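Local atomic coordinates of Cyp101j2 (Sphingobium yanoikuyae, PDB entry 5KYO), a protein that is a haem-containing cytochrome P450 monooxygenase that probably hydroxylates 1,8-cineole. Residues A[55-58]-A[59-63]; A[183-186]-A[187-191]; A[196-199]-A[200-204]; A[240-243]-A[244-247]; A[391-394]-A[395-399]. All coordinates share one frame; numbering follows the deposited sequence. Where two conformers were deposited one is given.

Contact 1 (A[55-58]-A[59-63])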
loop_
_atom_site.group_PDB
_atom_site.type_symbol
_atom_site.label_atom_id
_atom_site.label_comp_id
_atom_site.label_asym_id
_atom_site.label_seq_id
_atom_site.Cartn_x
_atom_site.Cartn_y
_atom_site.Cartn_z
ATOM N N GLU A 55 -5.969 -19.977 9.310
ATOM C CA GLU A 55 -5.190 -20.265 10.504
ATOM C C GLU A 55 -4.690 -21.700 10.414
ATOM O O GLU A 55 -5.493 -22.635 10.392
ATOM C CB GLU A 55 -6.035 -20.062 11.764
ATOM C CG GLU A 55 -6.504 -18.625 11.992
ATOM C CD GLU A 55 -5.546 -17.830 12.848
ATOM O OE1 GLU A 55 -4.442 -17.514 12.364
ATOM O OE2 GLU A 55 -5.895 -17.526 14.009
ATOM N N GLY A 56 -3.375 -21.888 10.361
ATOM C CA GLY A 56 -2.416 -20.806 10.459
ATOM C C GLY A 56 -1.270 -20.963 9.475
ATOM O O GLY A 56 -0.192 -21.452 9.823
ATOM N N LEU A 57 -1.522 -20.571 8.231
ATOM C CA LEU A 57 -0.486 -20.476 7.210
ATOM C C LEU A 57 0.160 -19.096 7.282
ATOM O O LEU A 57 -0.399 -18.183 7.888
ATOM C CB LEU A 57 -1.077 -20.706 5.812
ATOM C CG LEU A 57 -1.807 -22.035 5.614
ATOM C CD1 LEU A 57 -2.464 -22.117 4.235
ATOM C CD2 LEU A 57 -0.824 -23.159 5.803
ATOM N N ASP A 58 1.340 -18.957 6.690
ATOM C CA ASP A 58 1.928 -17.644 6.483
ATOM C C ASP A 58 1.202 -16.954 5.332
ATOM O O ASP A 58 0.833 -17.604 4.366
ATOM C CB ASP A 58 3.427 -17.765 6.196
ATOM C CG ASP A 58 4.000 -16.521 5.553
ATOM O OD1 ASP A 58 4.279 -15.545 6.283
ATOM O OD2 ASP A 58 4.171 -16.514 4.315
ATOM N N PHE A 59 0.999 -15.641 5.437
ATOM C CA PHE A 59 0.325 -14.852 4.397
ATOM C C PHE A 59 0.856 -15.138 2.997
ATOM O O PHE A 59 0.101 -15.494 2.092
ATOM C CB PHE A 59 0.477 -13.347 4.696
ATOM C CG PHE A 59 -0.186 -12.442 3.687
ATOM C CD1 PHE A 59 0.478 -12.066 2.527
ATOM C CD2 PHE A 59 -1.434 -11.911 3.934
ATOM C CE1 PHE A 59 -0.106 -11.226 1.617
ATOM C CE2 PHE A 59 -2.031 -11.062 3.027
ATOM C CZ PHE A 59 -1.372 -10.721 1.865
ATOM N N HIS A 60 2.159 -14.976 2.801
ATOM C CA HIS A 60 2.690 -15.103 1.453
ATOM C C HIS A 60 2.731 -16.570 0.989
ATOM O O HIS A 60 2.556 -16.863 -0.202
ATOM C CB HIS A 60 4.052 -14.418 1.383
ATOM C CG HIS A 60 3.950 -12.929 1.507
ATOM N ND1 HIS A 60 3.835 -12.284 2.721
ATOM C CD2 HIS A 60 3.834 -11.963 0.561
ATOM C CE1 HIS A 60 3.704 -10.985 2.521
ATOM N NE2 HIS A 60 3.702 -10.765 1.218
ATOM N N GLN A 61 2.925 -17.482 1.938
ATOM C CA GLN A 61 2.903 -18.911 1.656
ATOM C C GLN A 61 1.530 -19.324 1.128
ATOM O O GLN A 61 1.432 -19.987 0.109
ATOM C CB GLN A 61 3.263 -19.704 2.919
ATOM C CG GLN A 61 2.918 -21.186 2.867
ATOM C CD GLN A 61 2.840 -21.811 4.257
ATOM O OE1 GLN A 61 2.342 -21.192 5.199
ATOM N NE2 GLN A 61 3.335 -23.042 4.388
ATOM N N SER A 62 0.483 -18.911 1.838
ATOM C CA SER A 62 -0.906 -19.088 1.417
ATOM C C SER A 62 -1.132 -18.724 -0.054
ATOM O O SER A 62 -1.738 -19.500 -0.828
ATOM C CB SER A 62 -1.816 -18.239 2.313
ATOM O OG SER A 62 -3.183 -18.418 1.997
ATOM N N TRP A 63 -0.649 -17.541 -0.425
ATOM C CA TRP A 63 -0.762 -17.046 -1.793
ATOM C C TRP A 63 -0.015 -17.949 -2.763
ATOM O O TRP A 63 -0.494 -18.225 -3.856
ATOM C CB TRP A 63 -0.221 -15.613 -1.906
ATOM C CG TRP A 63 -1.199 -14.533 -1.546
ATOM C CD1 TRP A 63 -1.547 -14.122 -0.289
ATOM C CD2 TRP A 63 -1.945 -13.717 -2.453
ATOM N NE1 TRP A 63 -2.473 -13.110 -0.364
ATOM C CE2 TRP A 63 -2.729 -12.843 -1.683
ATOM C CE3 TRP A 63 -2.026 -13.647 -3.843
ATOM C CZ2 TRP A 63 -3.591 -11.908 -2.260
ATOM C CZ3 TRP A 63 -2.884 -12.720 -4.416
ATOM C CH2 TRP A 63 -3.653 -11.865 -3.627
#

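Contact 2 (A[183-186]-A[187-191])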
loop_
_atom_site.group_PDB
_atom_site.type_symbol
_atom_site.label_atom_id
_atom_site.label_comp_id
_atom_site.label_asym_id
_atom_site.label_seq_id
_atom_site.Cartn_x
_atom_site.Cartn_y
_atom_site.Cartn_z
ATOM N N ARG A 183 0.003 11.820 10.984
ATOM C CA ARG A 183 0.923 12.847 11.467
ATOM C C ARG A 183 1.982 13.229 10.424
ATOM O O ARG A 183 2.314 14.393 10.288
ATOM C CB ARG A 183 1.616 12.387 12.760
ATOM C CG ARG A 183 0.712 12.323 13.976
ATOM C CD ARG A 183 1.559 12.102 15.228
ATOM N NE ARG A 183 0.812 12.274 16.468
ATOM C CZ ARG A 183 0.120 11.311 17.066
ATOM N NH1 ARG A 183 0.066 10.092 16.526
ATOM N NH2 ARG A 183 -0.527 11.573 18.197
ATOM N N ILE A 184 2.508 12.260 9.688
ATOM C CA ILE A 184 3.509 12.569 8.667
ATOM C C ILE A 184 2.868 13.312 7.484
ATOM O O ILE A 184 3.431 14.281 6.962
ATOM C CB ILE A 184 4.192 11.303 8.167
ATOM C CG1 ILE A 184 5.020 10.685 9.302
ATOM C CG2 ILE A 184 5.076 11.587 6.932
ATOM C CD1 ILE A 184 5.479 9.231 9.008
ATOM N N PHE A 185 1.709 12.830 7.051
ATOM C CA PHE A 185 0.956 13.521 6.009
ATOM C C PHE A 185 0.721 14.982 6.388
ATOM O O PHE A 185 0.888 15.892 5.561
ATOM C CB PHE A 185 -0.373 12.818 5.755
ATOM C CG PHE A 185 -1.307 13.609 4.880
ATOM C CD1 PHE A 185 -1.178 13.573 3.496
ATOM C CD2 PHE A 185 -2.288 14.409 5.440
ATOM C CE1 PHE A 185 -2.039 14.318 2.682
ATOM C CE2 PHE A 185 -3.145 15.156 4.626
ATOM C CZ PHE A 185 -3.014 15.099 3.257
ATOM N N MET A 186 0.338 15.209 7.640
ATOM C CA MET A 186 -0.049 16.537 8.083
ATOM C C MET A 186 1.140 17.492 8.072
ATOM O O MET A 186 0.965 18.701 7.937
ATOM C CB MET A 186 -0.670 16.470 9.472
ATOM C CG MET A 186 -2.030 15.767 9.495
ATOM S SD MET A 186 -2.695 15.641 11.162
ATOM C CE MET A 186 -3.018 17.359 11.537
ATOM N N ARG A 187 2.352 16.958 8.215
ATOM C CA ARG A 187 3.533 17.820 8.150
ATOM C C ARG A 187 3.890 18.106 6.683
ATOM O O ARG A 187 4.438 19.161 6.350
ATOM C CB ARG A 187 4.713 17.173 8.892
ATOM C CG ARG A 187 4.615 17.250 10.411
ATOM C CD ARG A 187 4.627 18.703 10.893
ATOM N NE ARG A 187 4.316 18.826 12.319
ATOM C CZ ARG A 187 5.205 18.672 13.301
ATOM N NH1 ARG A 187 6.472 18.392 13.020
ATOM N NH2 ARG A 187 4.830 18.807 14.569
ATOM N N ILE A 188 3.572 17.161 5.805
ATOM C CA ILE A 188 3.844 17.313 4.382
ATOM C C ILE A 188 2.976 18.445 3.802
ATOM O O ILE A 188 3.452 19.308 3.039
ATOM C CB ILE A 188 3.593 15.992 3.633
ATOM C CG1 ILE A 188 4.782 15.037 3.896
ATOM C CG2 ILE A 188 3.376 16.250 2.109
ATOM C CD1 ILE A 188 4.511 13.589 3.545
ATOM N N VAL A 189 1.710 18.454 4.207
ATOM C CA VAL A 189 0.783 19.464 3.721
ATOM C C VAL A 189 0.607 20.635 4.711
ATOM O O VAL A 189 -0.174 21.554 4.447
ATOM C CB VAL A 189 -0.580 18.827 3.397
ATOM C CG1 VAL A 189 -0.430 17.773 2.304
ATOM C CG2 VAL A 189 -1.171 18.209 4.619
ATOM N N ASP A 190 1.356 20.604 5.821
ATOM C CA ASP A 190 1.367 21.663 6.858
ATOM C C ASP A 190 -0.020 22.013 7.420
ATOM O O ASP A 190 -0.549 23.116 7.232
ATOM C CB ASP A 190 2.020 22.943 6.331
ATOM C CG ASP A 190 2.218 23.989 7.419
ATOM O OD1 ASP A 190 2.228 23.623 8.615
ATOM O OD2 ASP A 190 2.354 25.180 7.077
ATOM N N LEU A 191 -0.598 21.059 8.124
ATOM C CA LEU A 191 -1.852 21.265 8.823
ATOM C C LEU A 191 -1.589 21.261 10.317
ATOM O O LEU A 191 -0.698 20.544 10.781
ATOM C CB LEU A 191 -2.855 20.176 8.445
ATOM C CG LEU A 191 -3.152 20.073 6.946
ATOM C CD1 LEU A 191 -3.938 18.799 6.651
ATOM C CD2 LEU A 191 -3.917 21.298 6.413
#

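Contact 3 (A[196-199]-A[200-204])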
loop_
_atom_site.group_PDB
_atom_site.type_symbol
_atom_site.label_atom_id
_atom_site.label_comp_id
_atom_site.label_asym_id
_atom_site.label_seq_id
_atom_site.Cartn_x
_atom_site.Cartn_y
_atom_site.Cartn_z
ATOM N N LEU A 196 -5.269 16.380 14.193
ATOM C CA LEU A 196 -4.977 14.957 13.983
ATOM C C LEU A 196 -6.172 14.018 14.227
ATOM O O LEU A 196 -6.429 13.158 13.393
ATOM C CB LEU A 196 -3.802 14.527 14.855
ATOM C CG LEU A 196 -3.452 13.031 14.838
ATOM C CD1 LEU A 196 -2.940 12.617 13.450
ATOM C CD2 LEU A 196 -2.418 12.856 15.891
ATOM N N PRO A 197 -6.890 14.152 15.366
ATOM C CA PRO A 197 -8.010 13.222 15.567
ATOM C C PRO A 197 -9.077 13.354 14.488
ATOM O O PRO A 197 -9.615 12.361 14.024
ATOM C CB PRO A 197 -8.584 13.642 16.929
ATOM C CG PRO A 197 -7.482 14.310 17.611
ATOM C CD PRO A 197 -6.696 15.015 16.548
ATOM N N LYS A 198 -9.374 14.587 14.094
ATOM C CA LYS A 198 -10.364 14.796 13.054
ATOM C C LYS A 198 -9.919 14.109 11.757
ATOM O O LYS A 198 -10.700 13.379 11.129
ATOM C CB LYS A 198 -10.596 16.296 12.832
ATOM C CG LYS A 198 -11.847 16.575 12.046
ATOM C CD LYS A 198 -12.046 18.053 11.823
ATOM C CE LYS A 198 -12.788 18.253 10.543
ATOM N NZ LYS A 198 -12.088 17.529 9.450
ATOM N N LEU A 199 -8.653 14.309 11.382
ATOM C CA LEU A 199 -8.137 13.724 10.147
ATOM C C LEU A 199 -8.010 12.203 10.216
ATOM O O LEU A 199 -8.263 11.529 9.235
ATOM C CB LEU A 199 -6.790 14.332 9.788
ATOM C CG LEU A 199 -6.907 15.733 9.199
ATOM C CD1 LEU A 199 -5.538 16.372 9.062
ATOM C CD2 LEU A 199 -7.627 15.667 7.849
ATOM N N LYS A 200 -7.576 11.678 11.354
ATOM C CA LYS A 200 -7.516 10.229 11.532
ATOM C C LYS A 200 -8.896 9.596 11.379
ATOM O O LYS A 200 -9.035 8.560 10.730
ATOM C CB LYS A 200 -6.933 9.863 12.896
ATOM C CG LYS A 200 -6.826 8.360 13.115
ATOM C CD LYS A 200 -6.460 8.028 14.550
ATOM C CE LYS A 200 -6.289 6.529 14.730
ATOM N NZ LYS A 200 -7.439 5.787 14.153
ATOM N N HIS A 201 -9.905 10.222 11.977
ATOM C CA HIS A 201 -11.280 9.741 11.913
ATOM C C HIS A 201 -11.804 9.724 10.481
ATOM O O HIS A 201 -12.414 8.741 10.062
ATOM C CB HIS A 201 -12.193 10.601 12.795
ATOM C CG HIS A 201 -13.638 10.225 12.722
ATOM N ND1 HIS A 201 -14.081 8.931 12.889
ATOM C CD2 HIS A 201 -14.743 10.975 12.501
ATOM C CE1 HIS A 201 -15.396 8.899 12.768
ATOM N NE2 HIS A 201 -15.821 10.127 12.534
ATOM N N LEU A 202 -11.559 10.796 9.730
ATOM C CA LEU A 202 -11.995 10.854 8.336
ATOM C C LEU A 202 -11.314 9.816 7.461
ATOM O O LEU A 202 -11.969 9.117 6.680
ATOM C CB LEU A 202 -11.746 12.250 7.757
ATOM C CG LEU A 202 -12.558 13.342 8.448
ATOM C CD1 LEU A 202 -12.152 14.657 7.871
ATOM C CD2 LEU A 202 -14.042 13.095 8.259
ATOM N N ALA A 203 -10.002 9.682 7.613
ATOM C CA ALA A 203 -9.272 8.687 6.830
ATOM C C ALA A 203 -9.713 7.245 7.170
ATOM O O ALA A 203 -9.784 6.392 6.286
ATOM C CB ALA A 203 -7.771 8.847 7.036
ATOM N N ASP A 204 -10.009 6.986 8.435
ATOM C CA ASP A 204 -10.461 5.656 8.855
ATOM C C ASP A 204 -11.830 5.349 8.247
ATOM O O ASP A 204 -12.040 4.294 7.655
ATOM C CB ASP A 204 -10.521 5.565 10.381
#

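Contact 4 (A[240-243]-A[244-247])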
loop_
_atom_site.group_PDB
_atom_site.type_symbol
_atom_site.label_atom_id
_atom_site.label_comp_id
_atom_site.label_asym_id
_atom_site.label_seq_id
_atom_site.Cartn_x
_atom_site.Cartn_y
_atom_site.Cartn_z
ATOM N N ASP A 240 4.773 24.163 1.633
ATOM C CA ASP A 240 4.149 22.858 1.805
ATOM C C ASP A 240 3.626 22.296 0.491
ATOM O O ASP A 240 3.611 22.986 -0.526
ATOM C CB ASP A 240 3.000 22.987 2.791
ATOM C CG ASP A 240 1.947 23.963 2.295
ATOM O OD1 ASP A 240 2.117 25.182 2.504
ATOM O OD2 ASP A 240 0.979 23.504 1.667
ATOM N N MET A 241 3.142 21.057 0.519
ATOM C CA MET A 241 2.753 20.392 -0.721
ATOM C C MET A 241 1.495 20.987 -1.379
ATOM O O MET A 241 1.382 20.998 -2.608
ATOM C CB MET A 241 2.556 18.891 -0.477
ATOM C CG MET A 241 2.325 18.113 -1.763
ATOM S SD MET A 241 2.122 16.347 -1.474
ATOM C CE MET A 241 1.587 15.781 -3.085
ATOM N N ILE A 242 0.552 21.461 -0.579
ATOM C CA ILE A 242 -0.614 22.152 -1.140
ATOM C C ILE A 242 -0.200 23.421 -1.904
ATOM O O ILE A 242 -0.638 23.652 -3.046
ATOM C CB ILE A 242 -1.644 22.527 -0.045
ATOM C CG1 ILE A 242 -2.300 21.263 0.507
ATOM C CG2 ILE A 242 -2.730 23.448 -0.628
ATOM C CD1 ILE A 242 -3.442 21.503 1.484
ATOM N N SER A 243 0.647 24.237 -1.281
ATOM C CA SER A 243 1.149 25.436 -1.948
ATOM C C SER A 243 1.888 25.081 -3.241
ATOM O O SER A 243 1.764 25.790 -4.234
ATOM C CB SER A 243 2.070 26.232 -1.023
ATOM O OG SER A 243 1.372 26.710 0.110
ATOM N N ARG A 244 2.633 23.973 -3.239
ATOM C CA ARG A 244 3.429 23.588 -4.402
ATOM C C ARG A 244 2.538 23.144 -5.527
ATOM O O ARG A 244 2.780 23.461 -6.697
ATOM C CB ARG A 244 4.425 22.472 -4.040
ATOM C CG ARG A 244 5.484 22.912 -3.046
ATOM C CD ARG A 244 6.645 21.925 -2.967
ATOM N NE ARG A 244 6.219 20.542 -2.703
ATOM C CZ ARG A 244 6.180 19.990 -1.491
ATOM N NH1 ARG A 244 6.524 20.700 -0.421
ATOM N NH2 ARG A 244 5.788 18.734 -1.343
ATOM N N MET A 245 1.486 22.417 -5.182
ATOM C CA MET A 245 0.543 21.960 -6.189
ATOM C C MET A 245 -0.249 23.129 -6.778
ATOM O O MET A 245 -0.509 23.164 -7.982
ATOM C CB MET A 245 -0.394 20.909 -5.596
ATOM C CG MET A 245 0.302 19.574 -5.407
ATOM S SD MET A 245 -0.755 18.315 -4.677
ATOM C CE MET A 245 -1.332 19.143 -3.194
ATOM N N ILE A 246 -0.604 24.081 -5.918
ATOM C CA ILE A 246 -1.304 25.300 -6.314
ATOM C C ILE A 246 -0.528 26.121 -7.350
ATOM O O ILE A 246 -1.108 26.651 -8.308
ATOM C CB ILE A 246 -1.585 26.200 -5.085
ATOM C CG1 ILE A 246 -2.859 25.762 -4.370
ATOM C CG2 ILE A 246 -1.747 27.647 -5.496
ATOM C CD1 ILE A 246 -3.181 26.637 -3.162
ATOM N N ASN A 247 0.780 26.239 -7.146
ATOM C CA ASN A 247 1.630 26.982 -8.068
ATOM C C ASN A 247 2.143 26.126 -9.211
ATOM O O ASN A 247 2.986 26.562 -9.993
ATOM C CB ASN A 247 2.810 27.598 -7.319
ATOM C CG ASN A 247 2.367 28.558 -6.244
ATOM O OD1 ASN A 247 2.773 28.447 -5.088
ATOM N ND2 ASN A 247 1.506 29.499 -6.616
#

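Contact 5 (A[391-394]-A[395-399])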
loop_
_atom_site.group_PDB
_atom_site.type_symbol
_atom_site.label_atom_id
_atom_site.label_comp_id
_atom_site.label_asym_id
_atom_site.label_seq_id
_atom_site.Cartn_x
_atom_site.Cartn_y
_atom_site.Cartn_z
ATOM N N VAL A 391 14.102 5.158 9.265
ATOM C CA VAL A 391 14.120 5.859 10.546
ATOM C C VAL A 391 13.551 4.952 11.628
ATOM O O VAL A 391 14.054 4.900 12.761
ATOM C CB VAL A 391 13.321 7.182 10.486
ATOM C CG1 VAL A 391 13.263 7.821 11.856
ATOM C CG2 VAL A 391 13.967 8.118 9.494
ATOM N N VAL A 392 12.512 4.202 11.269
ATOM C CA VAL A 392 11.845 3.380 12.257
ATOM C C VAL A 392 12.768 2.257 12.712
ATOM O O VAL A 392 12.887 1.997 13.907
ATOM C CB VAL A 392 10.508 2.793 11.723
ATOM C CG1 VAL A 392 10.038 1.631 12.591
ATOM C CG2 VAL A 392 9.438 3.898 11.669
ATOM N N LEU A 393 13.420 1.610 11.748
ATOM C CA LEU A 393 14.336 0.526 12.038
ATOM C C LEU A 393 15.490 1.068 12.881
ATOM O O LEU A 393 15.883 0.448 13.849
ATOM C CB LEU A 393 14.869 -0.099 10.754
ATOM C CG LEU A 393 13.883 -1.021 10.017
ATOM C CD1 LEU A 393 14.413 -1.318 8.633
ATOM C CD2 LEU A 393 13.653 -2.297 10.786
ATOM N N ARG A 394 16.010 2.236 12.519
ATOM C CA ARG A 394 17.176 2.767 13.225
ATOM C C ARG A 394 16.839 3.150 14.658
ATOM O O ARG A 394 17.559 2.787 15.585
ATOM C CB ARG A 394 17.764 3.976 12.493
ATOM C CG ARG A 394 18.458 3.619 11.190
ATOM C CD ARG A 394 19.177 4.810 10.571
ATOM N NE ARG A 394 19.603 4.543 9.200
ATOM C CZ ARG A 394 20.423 5.328 8.506
ATOM N NH1 ARG A 394 20.917 6.426 9.059
ATOM N NH2 ARG A 394 20.759 5.006 7.262
ATOM N N GLU A 395 15.762 3.903 14.851
ATOM C CA GLU A 395 15.383 4.287 16.215
ATOM C C GLU A 395 14.868 3.128 17.068
ATOM O O GLU A 395 15.053 3.144 18.278
ATOM C CB GLU A 395 14.333 5.397 16.193
ATOM C CG GLU A 395 14.810 6.645 15.477
ATOM C CD GLU A 395 16.048 7.272 16.119
ATOM O OE1 GLU A 395 16.290 7.050 17.323
ATOM O OE2 GLU A 395 16.773 7.998 15.418
ATOM N N TRP A 396 14.191 2.148 16.465
ATOM C CA TRP A 396 13.719 1.024 17.241
ATOM C C TRP A 396 14.946 0.261 17.749
ATOM O O TRP A 396 15.077 0.004 18.949
ATOM C CB TRP A 396 12.781 0.094 16.428
ATOM C CG TRP A 396 12.143 -0.963 17.310
ATOM C CD1 TRP A 396 12.740 -2.091 17.800
ATOM C CD2 TRP A 396 10.804 -0.971 17.818
ATOM N NE1 TRP A 396 11.863 -2.791 18.581
ATOM C CE2 TRP A 396 10.668 -2.120 18.620
ATOM C CE3 TRP A 396 9.712 -0.107 17.690
ATOM C CZ2 TRP A 396 9.479 -2.444 19.266
ATOM C CZ3 TRP A 396 8.530 -0.435 18.340
ATOM C CH2 TRP A 396 8.425 -1.591 19.112
ATOM N N PHE A 397 15.867 -0.072 16.847
ATOM C CA PHE A 397 16.992 -0.921 17.247
ATOM C C PHE A 397 17.968 -0.204 18.190
ATOM O O PHE A 397 18.673 -0.854 18.952
ATOM C CB PHE A 397 17.730 -1.461 16.020
ATOM C CG PHE A 397 17.117 -2.727 15.484
ATOM C CD1 PHE A 397 17.330 -3.935 16.127
ATOM C CD2 PHE A 397 16.273 -2.688 14.390
ATOM C CE1 PHE A 397 16.752 -5.099 15.646
ATOM C CE2 PHE A 397 15.677 -3.841 13.910
ATOM C CZ PHE A 397 15.908 -5.042 14.529
ATOM N N ALA A 398 17.985 1.125 18.174
ATOM C CA ALA A 398 18.812 1.848 19.138
ATOM C C ALA A 398 18.299 1.662 20.568
ATOM O O ALA A 398 19.098 1.672 21.519
ATOM C CB ALA A 398 18.876 3.333 18.806
ATOM N N ARG A 399 16.983 1.507 20.707
ATOM C CA ARG A 399 16.295 1.554 21.995
ATOM C C ARG A 399 15.770 0.215 22.523
ATOM O O ARG A 399 15.773 -0.010 23.729
ATOM C CB ARG A 399 15.114 2.547 21.921
ATOM C CG ARG A 399 15.563 3.986 21.629
ATOM C CD ARG A 399 14.433 4.984 21.341
ATOM N NE ARG A 399 14.983 6.349 21.440
ATOM C CZ ARG A 399 15.685 6.906 20.468
ATOM N NH1 ARG A 399 15.872 6.218 19.350
ATOM N NH2 ARG A 399 16.210 8.129 20.598
#

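Contact 1 (A[55-58]-A[59-63])
Asp58 and Gln61 form a capping box that starts helix 59-69, each side chain bonding to the other residue's backbone N-H. Asp58 is the N-cap: with CG anti to its own N (chi1 162°), the carboxylate swings over the first turn and OD2 accepts from Gln61 N at 2.9 Å, on its anti side and somewhat out of the carboxylate plane. In return Gln61, extended beyond CG, reaches back so that OE1 takes the N-H of Asp58 at 2.9 Å, in the carbonyl plane. The first full helical bond, Ser62 N to Asp58 O, closes the turn almost straight at 175°.

Packing is tight on the buried side of the helix, where Phe59 and His60 lead away from the loop. Phe59 CD1 lies 3.3 Å above the plane of the His60 imidazole, over its centre, both rings meet Phe281 edge-to-face, and His60 NE2 is bonded to Pro315 O. The outer side is looser. Leu57 and Gln61, both partly exposed, cross there at about a right angle. On this side Leu57 CB approaches Gln61 OE1 at 3.5 Å, the same oxygen that takes the Asp58 N-H.

Contact 2 (A[183-186]-A[187-191])
Val189 lies over one face of the Phe185 ring in a CH-pi contact at the C-terminal end of helix 181-188, which fits a Schellman motif: Asp190 has positive phi, Leu191 N bonds to Met186 O, and the second bond, Asp190 N to Arg187 O, is weak. CG2 is the methyl that covers the ring, 4.0 Å from its centroid and shifted toward the rim on the CE2 side; CG1 touches CE1 and CZ. Phe185 has CG anti to its N (chi1 169°), which swings the ring toward Val189, one turn on. Leu191 CD1 comes obliquely to the same ring, 4.2 Å from CE2.

The next shell is backbone. Val189 N bonds to Phe185 O at 3.0 Å, placing the valine where its CG2 can lie over the ring, and the Leu191 N bond folds the exit loop back against the helix. On another side, Ile184 CG2 meets Ile188 CD1, and the side chain of Ile188 is about 5 Å from the haem. Farther out, Arg233 bonds to the carbonyls of Val189 and Asp190, while Leu199 packs on Met186 and Leu191. Met186 bends at chi3 (67°), turning its methyl toward the loop, where CE lies 4.2 Å from Leu191 CB.

Contact 3 (A[196-199]-A[200-204])
Lys198 and Leu202, one helical turn apart, meet where the amine NZ comes to 3.3 Å from the methyl CD1. This is a packing approach, not a polar bond. The lysine gets there with CG anti to its N (chi1 -165°), an almost straight chain, and a bend at the last torsion that turns NZ forward along the helix, toward Leu202.

The backbone polar atoms are paired in regular alpha-helical order. Leu196 O receives Lys200 N at 2.8 Å, and Pro197 O receives His201 N at 3.0 Å. Lys198 O takes Leu202 N at 3.1 Å, while Leu199 O takes Ala203 N at 3.0 Å. Proline has no N-H to give, but its place at the second position of the helix costs no bond of this set, and its carbonyl accepts normally. The next pair, Asp204 N to Lys200 O, continues the pattern, and Ala203 O then accepts from Thr207 OG1. Leu202 CG rests 3.3 Å from Lys198 O, beside the bond its own N-H makes.

Helix 196-206 lies between two others: Leu196 and Leu199 pack on helix 181-188 through Met186, while Leu199 and Leu202 face helix 215-235 at Tyr225 and Phe222. Pro197, Lys200 and His201 lie on its exposed side.

Contact 4 (A[240-243]-A[244-247])
The Arg244 guanidinium lies flat over the backbone and CB of Met241, with Met241 CA 3.4 Å above its plane and over its centre. Its chain leaves CA with CG anti to the carbonyl carbon (chi1 -65°) and folds at chi3, so the plate curls back over the first turn instead of running outward. NH2 sits 3.3 Å from Met241 CB, and CG presses to 3.1 Å from Asp240 O. NE bonds to Asn140 OD1, and NH1 to the carbonyl of Glu239, just before the N-cap. An alanine here would remove the flat group and is likely to leave Asn140 OD1 and Glu239 O without this donor and this side of Met241 less covered.

Helix 241-246 is a short helix with Asp240 as N-cap. Asp240 OD2 accepts from Ser243 N at 3.1 Å, from above the carboxylate plane, and OD1 accepts from Ser243 OG, which is also hydrogen-bonded to Gly238 N; Arg233 adds a salt bridge to OD2.

Methionines fill the next hollow. Met241, fully extended, crosses Met245 obliquely with its CE 3.8 Å from Met245 SD, while Met245 hooks at chi3 and tucks its own methyl 3.3 Å from Met241 O. Beyond them Ile242 CG2 and Ile246 CD1 meet at 4.1 Å. Helices 131-140 and 257-270 receive Met245 through Leu136 and Ile263, and Ile246 rests against Arg233 and Arg234 of helix 215-235.

Contact 5 (A[391-394]-A[395-399])
Leu393 and Phe397 lie side by side on one flank of helix 382-399, pointing the same way, with Leu393 CD2 4.0 Å from the ring atom CE2. The ring also turns its edge to the backbone: Leu393 O lies in its plane, 3.2 Å from CD2. That same oxygen accepts Phe397 N at 3.0 Å, so the ring edge and the amide share one carbonyl. With chi1 at -86°, the ring leans toward the leucine. Both residues pack on Leu286, and Phe397 also reaches Ile296 and Ala297. A serine in place of Phe397 would probably open a gap between Leu393, Leu286 and helix 290-298.

A second pair lying side by side, Val391 and Glu395, occupies another side. Their CG1 and CG atoms are 4.1 Å apart, and Glu395 CG sits 3.3 Å from Val391 O. Trp396 points elsewhere: with CG anti to its N (chi1 -172°), its indole is carried away from the preceding turn into a group of aromatics, edge-to-face with Phe176 and Phe403.

The backbone bonds are regular, as in Glu395 N to Val391 O at 2.9 Å. In cytochromes P450 this position, the long helix whose earlier part passes the haem, corresponds to the L helix, here packed against helices 149-164 and 273-288.

How the contacts relate
From the N terminus, the five contacts come in series; none nests in or crosses another, and each is closed within one continuous run of chain. Contact 1 turns a loop into helix 59-69, on the opposite side of the chain's centre from contacts 2 and 4. Contact 2 ends helix 181-188 and touches contact 3 on the next helix, where Met186 CG meets Leu199 CD1 at 3.6 Å. It also touches contact 4: Ile188 O and Met241 N, 3.1 Å apart, probably share a hydrogen bond that joins one helix's end to another's start. Contact 5, in helix 382-399, touches none of the others; its nearest atoms lie about 7 Å from contact 2, whose Ile184 and Ile188 pack on that helix's earlier part.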